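Local coordinates for protein dihydrophenazinedicarboxylate synthase (Burkholderia, PDB 4HMW) that oxidises hexahydro- and tetrahydrophenazine carboxylates with FMN and oxygen in the last steps of phenazine antibiotic biosynthesis, at residues E29-W37 with P182-A190. Numbering follows the deposited sequence. Where two conformers were deposited one is given.
Sequences EPITLLKRW and PHEMEFWAA. With FMN (flavin mononucleotide), chain C.
Pro30 O accepts Leu34 N at 2.9 Å and, more weakly, Leu33 N, while Phe187 CZ of strand 184-189 approaches the same oxygen obliquely at 3.6 Å. No hydrogen bond joins the two segments; Phe187 provides the largest share of an apolar interface. With CG anti to the carbonyl carbon (chi1 -68°), its ring projects from the strand to the helix, against Leu33, Leu34 and Trp37. Leu33 CD2 sits over the ring centre, 3.6 Å from the centroid, a CH-pi contact almost along the normal. The ring turns its edge to the face of the Trp37 six-membered ring in a T-shaped pair, centroids 5.2 Å apart and planes at 87°. Trp37 CH2 also reaches Trp188 O, near the indole plane, at 3.7 Å. Earlier on the strand, Met185 lays SD against Pro30 CB at 3.7 Å and, bent at chi3 (49°), turns CE to Leu34 CB. From the opposite side of the strand Trp188 puts CH2 3.4 Å from FMN C8M, in a pocket completed by Lys88 and Ser146 of the second subunit. Helix 30-43 thus covers the strand's other face, with Leu34 and Trp37 touching strand 109-119 and Pro30 and Leu33 touching strand 197-204.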
loop_
_atom_site.group_PDB
_atom_site.type_symbol
_atom_site.label_atom_id
_atom_site.label_comp_id
_atom_site.label_asym_id
_atom_site.label_seq_id
_atom_site.Cartn_x
_atom_site.Cartn_y
_atom_site.Cartn_z
ATOM N N GLU B 29 20.680 11.165 5.912
ATOM C CA GLU B 29 19.961 9.915 6.222
ATOM C C GLU B 29 18.476 10.078 5.946
ATOM O O GLU B 29 17.875 11.048 6.373
ATOM C CB GLU B 29 20.124 9.552 7.711
ATOM C CG GLU B 29 21.536 9.326 8.161
ATOM C CD GLU B 29 21.935 7.875 8.120
ATOM O OE1 GLU B 29 21.096 7.035 7.712
ATOM O OE2 GLU B 29 23.089 7.562 8.508
ATOM N N PRO B 30 17.868 9.125 5.261
ATOM C CA PRO B 30 16.444 9.311 4.915
ATOM C C PRO B 30 15.504 9.262 6.142
ATOM O O PRO B 30 14.456 9.904 6.164
ATOM C CB PRO B 30 16.171 8.191 3.920
ATOM C CG PRO B 30 17.206 7.141 4.228
ATOM C CD PRO B 30 18.433 7.898 4.662
ATOM N N ILE B 31 15.882 8.545 7.199
ATOM C CA ILE B 31 15.001 8.482 8.357
ATOM C C ILE B 31 14.773 9.870 8.952
ATOM O O ILE B 31 13.687 10.164 9.468
ATOM C CB ILE B 31 15.541 7.537 9.430
ATOM C CG1 ILE B 31 15.585 6.098 8.907
ATOM C CG2 ILE B 31 14.680 7.583 10.634
ATOM C CD1 ILE B 31 14.228 5.495 8.593
ATOM N N THR B 32 15.787 10.733 8.858
ATOM C CA THR B 32 15.654 12.107 9.337
ATOM C C THR B 32 14.496 12.801 8.600
ATOM O O THR B 32 13.693 13.503 9.211
ATOM C CB THR B 32 16.956 12.905 9.097
ATOM O OG1 THR B 32 18.033 12.290 9.817
ATOM C CG2 THR B 32 16.824 14.360 9.519
ATOM N N LEU B 33 14.409 12.585 7.287
ATOM C CA LEU B 33 13.388 13.231 6.464
ATOM C C LEU B 33 12.026 12.582 6.720
ATOM O O LEU B 33 11.006 13.261 6.775
ATOM C CB LEU B 33 13.758 13.157 4.977
ATOM C CG LEU B 33 12.844 13.888 3.996
ATOM C CD1 LEU B 33 12.726 15.346 4.373
ATOM C CD2 LEU B 33 13.306 13.755 2.535
ATOM N N LEU B 34 12.021 11.265 6.903
ATOM C CA LEU B 34 10.785 10.573 7.261
ATOM C C LEU B 34 10.172 11.160 8.523
ATOM O O LEU B 34 8.979 11.432 8.578
ATOM C CB LEU B 34 11.050 9.072 7.428
ATOM C CG LEU B 34 9.958 8.179 8.010
ATOM C CD1 LEU B 34 8.720 8.234 7.151
ATOM C CD2 LEU B 34 10.511 6.723 8.145
ATOM N N LYS B 35 10.990 11.358 9.542
ATOM C CA LYS B 35 10.481 11.932 10.776
ATOM C C LYS B 35 9.974 13.349 10.599
ATOM O O LYS B 35 8.976 13.743 11.228
ATOM C CB LYS B 35 11.518 11.865 11.884
ATOM C CG LYS B 35 11.845 10.447 12.338
ATOM C CD LYS B 35 12.833 10.461 13.530
ATOM C CE LYS B 35 13.147 9.055 13.943
ATOM N NZ LYS B 35 14.314 9.002 14.836
ATOM N N ARG B 36 10.665 14.130 9.771
ATOM C CA ARG B 36 10.237 15.513 9.555
ATOM C C ARG B 36 8.877 15.522 8.881
ATOM O O ARG B 36 7.982 16.273 9.264
ATOM C CB ARG B 36 11.239 16.268 8.681
ATOM C CG ARG B 36 12.495 16.730 9.388
ATOM C CD ARG B 36 13.348 17.600 8.449
ATOM N NE ARG B 36 14.730 17.627 8.904
ATOM C CZ ARG B 36 15.751 18.049 8.177
ATOM N NH1 ARG B 36 15.539 18.499 6.951
ATOM N NH2 ARG B 36 16.987 18.020 8.689
ATOM N N TRP B 37 8.720 14.662 7.859
ATOM C CA TRP B 37 7.485 14.573 7.146
ATOM C C TRP B 37 6.334 14.127 8.040
ATOM O O TRP B 37 5.221 14.668 7.922
ATOM C CB TRP B 37 7.595 13.694 5.873
ATOM C CG TRP B 37 8.123 14.419 4.690
ATOM C CD1 TRP B 37 8.924 15.522 4.689
ATOM C CD2 TRP B 37 7.859 14.114 3.303
ATOM N NE1 TRP B 37 9.146 15.946 3.397
ATOM C CE2 TRP B 37 8.519 15.098 2.526
ATOM C CE3 TRP B 37 7.117 13.139 2.667
ATOM C CZ2 TRP B 37 8.448 15.122 1.123
ATOM C CZ3 TRP B 37 7.068 13.135 1.277
ATOM C CH2 TRP B 37 7.727 14.128 0.518
ATOM N N PRO B 182 15.361 0.223 6.037
ATOM C CA PRO B 182 15.335 0.486 4.600
ATOM C C PRO B 182 16.686 0.317 3.936
ATOM O O PRO B 182 17.707 0.650 4.554
ATOM C CB PRO B 182 14.907 1.963 4.526
ATOM C CG PRO B 182 15.341 2.546 5.827
ATOM C CD PRO B 182 15.169 1.448 6.834
ATOM N N HIS B 183 16.686 -0.178 2.696
ATOM C CA HIS B 183 17.825 0.026 1.786
ATOM C C HIS B 183 17.475 1.016 0.680
ATOM O O HIS B 183 18.342 1.371 -0.130
ATOM C CB HIS B 183 18.287 -1.294 1.150
ATOM C CG HIS B 183 17.261 -1.936 0.283
ATOM N ND1 HIS B 183 16.465 -2.961 0.729
ATOM C CD2 HIS B 183 16.888 -1.694 -1.000
ATOM C CE1 HIS B 183 15.632 -3.317 -0.235
ATOM N NE2 HIS B 183 15.867 -2.561 -1.293
ATOM N N GLU B 184 16.209 1.439 0.629
ATOM C CA GLU B 184 15.768 2.374 -0.408
ATOM C C GLU B 184 14.549 3.091 0.129
ATOM O O GLU B 184 13.696 2.467 0.728
ATOM C CB GLU B 184 15.424 1.649 -1.723
ATOM C CG GLU B 184 14.958 2.593 -2.827
ATOM C CD GLU B 184 14.596 1.867 -4.130
ATOM O OE1 GLU B 184 14.330 2.560 -5.136
ATOM O OE2 GLU B 184 14.592 0.603 -4.170
ATOM N N MET B 185 14.480 4.407 -0.054
ATOM C CA MET B 185 13.265 5.170 0.224
ATOM C C MET B 185 12.983 6.179 -0.866
ATOM O O MET B 185 13.882 6.691 -1.465
ATOM C CB MET B 185 13.389 5.919 1.545
ATOM C CG MET B 185 13.460 4.974 2.692
ATOM S SD MET B 185 13.486 5.717 4.306
ATOM C CE MET B 185 12.166 6.830 4.245
ATOM N N GLU B 186 11.712 6.451 -1.123
ATOM C CA GLU B 186 11.369 7.554 -2.008
ATOM C C GLU B 186 10.388 8.444 -1.330
ATOM O O GLU B 186 9.433 7.971 -0.645
ATOM C CB GLU B 186 10.725 7.118 -3.344
ATOM C CG GLU B 186 10.476 8.385 -4.245
ATOM C CD GLU B 186 9.545 8.219 -5.467
ATOM O OE1 GLU B 186 9.352 7.069 -5.977
ATOM O OE2 GLU B 186 9.027 9.276 -5.943
ATOM N N PHE B 187 10.618 9.739 -1.521
ATOM C CA PHE B 187 9.746 10.787 -1.015
ATOM C C PHE B 187 9.132 11.457 -2.223
ATOM O O PHE B 187 9.852 11.917 -3.109
ATOM C CB PHE B 187 10.578 11.764 -0.222
ATOM C CG PHE B 187 11.131 11.178 1.051
ATOM C CD1 PHE B 187 12.302 10.438 1.014
ATOM C CD2 PHE B 187 10.495 11.360 2.259
ATOM C CE1 PHE B 187 12.810 9.866 2.135
ATOM C CE2 PHE B 187 11.025 10.802 3.409
ATOM C CZ PHE B 187 12.192 10.046 3.340
ATOM N N TRP B 188 7.809 11.506 -2.266
ATOM C CA TRP B 188 7.055 12.069 -3.406
ATOM C C TRP B 188 6.088 13.142 -2.938
ATOM O O TRP B 188 5.346 12.925 -1.996
ATOM C CB TRP B 188 6.268 10.941 -4.044
ATOM C CG TRP B 188 5.466 11.222 -5.306
ATOM C CD1 TRP B 188 5.835 10.916 -6.573
ATOM C CD2 TRP B 188 4.162 11.808 -5.412
ATOM N NE1 TRP B 188 4.858 11.245 -7.470
ATOM C CE2 TRP B 188 3.799 11.770 -6.789
ATOM C CE3 TRP B 188 3.237 12.290 -4.490
ATOM C CZ2 TRP B 188 2.588 12.255 -7.257
ATOM C CZ3 TRP B 188 2.017 12.748 -4.963
ATOM C CH2 TRP B 188 1.706 12.727 -6.331
ATOM N N ALA B 189 6.088 14.301 -3.597
ATOM C CA ALA B 189 5.184 15.376 -3.212
ATOM C C ALA B 189 4.578 15.985 -4.460
ATOM O O ALA B 189 5.277 16.460 -5.334
ATOM C CB ALA B 189 5.895 16.418 -2.408
ATOM N N ALA B 190 3.261 15.991 -4.506
ATOM C CA ALA B 190 2.515 16.457 -5.675
ATOM C C ALA B 190 2.762 17.943 -5.924
ATOM O O ALA B 190 2.936 18.748 -4.987
ATOM C CB ALA B 190 1.022 16.227 -5.465
HETATM N N1 FMN C . 1.478 6.729 -11.708
HETATM C C2 FMN C . 1.134 6.048 -12.844
HETATM O O2 FMN C . 1.994 5.648 -13.608
HETATM N N3 FMN C . -0.181 5.767 -13.099
HETATM C C4 FMN C . -1.168 6.220 -12.258
HETATM O O4 FMN C . -2.355 5.948 -12.530
HETATM C C4A FMN C . -0.829 6.937 -11.118
HETATM N N5 FMN C . -1.809 7.431 -10.275
HETATM C C5A FMN C . -1.417 8.113 -9.120
HETATM C C6 FMN C . -2.391 8.576 -8.262
HETATM C C7 FMN C . -2.042 9.229 -7.097
HETATM C C7M FMN C . -3.132 9.709 -6.205
HETATM C C8 FMN C . -0.704 9.460 -6.804
HETATM C C8M FMN C . -0.300 10.148 -5.542
HETATM C C9 FMN C . 0.277 8.996 -7.661
HETATM C C9A FMN C . -0.074 8.359 -8.845
HETATM N N10 FMN C . 0.909 7.891 -9.756
HETATM C C10 FMN C . 0.511 7.194 -10.869
HETATM C "C1'" FMN C . 2.371 8.088 -9.571
HETATM C "C2'" FMN C . 3.009 6.885 -8.873
HETATM O "O2'" FMN C . 2.704 6.865 -7.471
HETATM C "C3'" FMN C . 4.529 6.853 -9.043
HETATM O "O3'" FMN C . 5.051 8.066 -8.540
HETATM C "C4'" FMN C . 4.936 6.622 -10.510
HETATM O "O4'" FMN C . 3.957 5.827 -11.153
HETATM C "C5'" FMN C . 6.342 6.056 -10.624
HETATM O "O5'" FMN C . 6.452 4.867 -9.869
HETATM P P FMN C . 7.693 3.879 -10.057
HETATM O O1P FMN C . 7.518 3.147 -11.374
HETATM O O2P FMN C . 8.970 4.730 -10.079
HETATM O O3P FMN C . 7.602 2.923 -8.917
#